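Local atomic coordinates of malonate decarboxylase subunit alpha (PDB entry 6MPR), a protein that probably transfers the acyl-carrier protein from its acetyl thioester to malonate, giving malonyl thioester and acetate, as the alpha subunit of malonate decarboxylase. Residues Met92-Ser96 against Leu146-Leu150. Where two conformers were deposited one is given. Residue numbers count along the deposited sequence, not the author numbering.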
loop_
_atom_site.group_PDB
_atom_site.type_symbol
_atom_site.label_atom_id
_atom_site.label_comp_id
_atom_site.label_asym_id
_atom_site.label_seq_id
_atom_site.Cartn_x
_atom_site.Cartn_y
_atom_site.Cartn_z
ATOM N N MET A 92 20.169 -8.185 8.075
ATOM C CA MET A 92 18.906 -8.299 8.792
ATOM C C MET A 92 17.892 -7.337 8.211
ATOM O O MET A 92 18.210 -6.181 7.896
ATOM C CB MET A 92 19.090 -8.019 10.284
ATOM C CG MET A 92 20.142 -8.906 10.942
ATOM S SD MET A 92 19.876 -10.683 10.689
ATOM C CE MET A 92 18.265 -10.877 11.476
ATOM N N ILE A 93 16.662 -7.825 8.077
ATOM C CA ILE A 93 15.530 -7.046 7.594
ATOM C C ILE A 93 14.471 -7.129 8.678
ATOM O O ILE A 93 13.887 -8.197 8.901
ATOM C CB ILE A 93 15.002 -7.557 6.247
ATOM C CG1 ILE A 93 16.108 -7.483 5.198
ATOM C CG2 ILE A 93 13.810 -6.712 5.784
ATOM C CD1 ILE A 93 15.840 -8.290 3.939
ATOM N N MET A 94 14.236 -6.005 9.370
ATOM C CA MET A 94 13.383 -6.072 10.546
ATOM C C MET A 94 12.403 -4.911 10.570
ATOM O O MET A 94 12.829 -3.754 10.599
ATOM C CB MET A 94 14.231 -6.067 11.813
ATOM C CG MET A 94 15.247 -7.225 11.871
ATOM S SD MET A 94 16.148 -7.259 13.421
ATOM C CE MET A 94 14.825 -7.785 14.497
ATOM N N PRO A 95 11.094 -5.172 10.570
ATOM C CA PRO A 95 10.143 -4.060 10.698
ATOM C C PRO A 95 10.375 -3.253 11.962
ATOM O O PRO A 95 10.315 -2.024 11.933
ATOM C CB PRO A 95 8.777 -4.768 10.701
ATOM C CG PRO A 95 9.035 -6.041 9.906
ATOM C CD PRO A 95 10.426 -6.462 10.307
ATOM N N SER A 96 10.671 -3.927 13.071
ATOM C CA SER A 96 10.859 -3.263 14.357
ATOM C C SER A 96 12.058 -3.885 15.061
ATOM O O SER A 96 12.138 -5.113 15.168
ATOM C CB SER A 96 9.594 -3.388 15.220
ATOM O OG SER A 96 9.621 -2.463 16.296
ATOM N N LEU A 146 8.946 -1.096 3.602
ATOM C CA LEU A 146 9.893 -2.186 3.796
ATOM C C LEU A 146 9.312 -3.499 3.269
ATOM O O LEU A 146 10.013 -4.257 2.589
ATOM C CB LEU A 146 10.281 -2.296 5.281
ATOM C CG LEU A 146 11.337 -3.346 5.649
ATOM C CD1 LEU A 146 12.666 -3.019 5.001
ATOM C CD2 LEU A 146 11.520 -3.449 7.156
ATOM N N TYR A 147 8.028 -3.784 3.551
ATOM C CA TYR A 147 7.443 -5.016 3.008
ATOM C C TYR A 147 7.541 -5.044 1.489
ATOM O O TYR A 147 7.731 -6.109 0.885
ATOM C CB TYR A 147 5.963 -5.179 3.378
ATOM C CG TYR A 147 5.573 -5.021 4.826
ATOM C CD1 TYR A 147 6.472 -5.265 5.850
ATOM C CD2 TYR A 147 4.263 -4.631 5.165
ATOM C CE1 TYR A 147 6.106 -5.094 7.170
ATOM C CE2 TYR A 147 3.889 -4.454 6.480
ATOM C CZ TYR A 147 4.812 -4.689 7.478
ATOM O OH TYR A 147 4.463 -4.534 8.795
ATOM N N SER A 148 7.350 -3.890 0.852
ATOM C CA SER A 148 7.299 -3.848 -0.605
ATOM C C SER A 148 8.647 -4.179 -1.230
ATOM O O SER A 148 8.685 -4.712 -2.340
ATOM C CB SER A 148 6.822 -2.475 -1.077
ATOM O OG SER A 148 7.881 -1.533 -1.028
ATOM N N ARG A 149 9.747 -3.873 -0.544
ATOM C CA ARG A 149 11.062 -4.173 -1.093
ATOM C C ARG A 149 11.358 -5.661 -1.107
ATOM O O ARG A 149 12.273 -6.085 -1.826
ATOM C CB ARG A 149 12.135 -3.431 -0.297
ATOM C CG ARG A 149 12.013 -1.926 -0.448
ATOM C CD ARG A 149 13.211 -1.214 0.130
ATOM N NE ARG A 149 14.407 -1.426 -0.682
ATOM C CZ ARG A 149 15.627 -1.035 -0.323
ATOM N NH1 ARG A 149 15.830 -0.459 0.853
ATOM N NH2 ARG A 149 16.660 -1.253 -1.124
ATOM N N LEU A 150 10.594 -6.459 -0.350
ATOM C CA LEU A 150 10.793 -7.904 -0.301
ATOM C C LEU A 150 10.485 -8.613 -1.621
ATOM O O LEU A 150 10.821 -9.798 -1.745
ATOM C CB LEU A 150 9.937 -8.516 0.821
ATOM C CG LEU A 150 10.150 -7.953 2.231
ATOM C CD1 LEU A 150 9.223 -8.676 3.209
ATOM C CD2 LEU A 150 11.596 -8.079 2.677
#
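Leu-146 is the main bump of this interface: its CA-to-CB bond points toward strand 90-94, and it has the largest covered area, 63 Å². Both its methyls touch Ile-93 CG2 (CD1 at 3.9 Å, CD2 at 4.2 Å), and CD2 also settles against the backbone, 3.7 Å from Met-94 O and 3.8 Å from Pro-95 N. From the other side Ile-93, also directed toward its partner, pushes CG2 between two leucines, since that methyl is 4.1 Å from CD2 of Leu-150, four residues on from Leu-146. The chain turns a corner at Pro-95, whose CA-to-CB bond runs sideways; its CG meets the edge of the Tyr-147 ring, 4.1 Å from CE1. Tyr-147 starts away from the strand and swings its ring back, its hydroxyl hydrogen-bonded to Asp-180. The CA-to-CB bond of Met-94 is directed away, and its side chain touches His-102 of helix 100-107, so helices 143-149 and 100-107 cover opposite faces of the parallel sheet, a layered alpha/beta arrangement. All six touching residues are buried, yet the two segments share just 222 Å² and no hydrogen bond. Cohesion across them therefore rests on apolar shape fit, while the Tyr-147 hydroxyl is satisfied elsewhere.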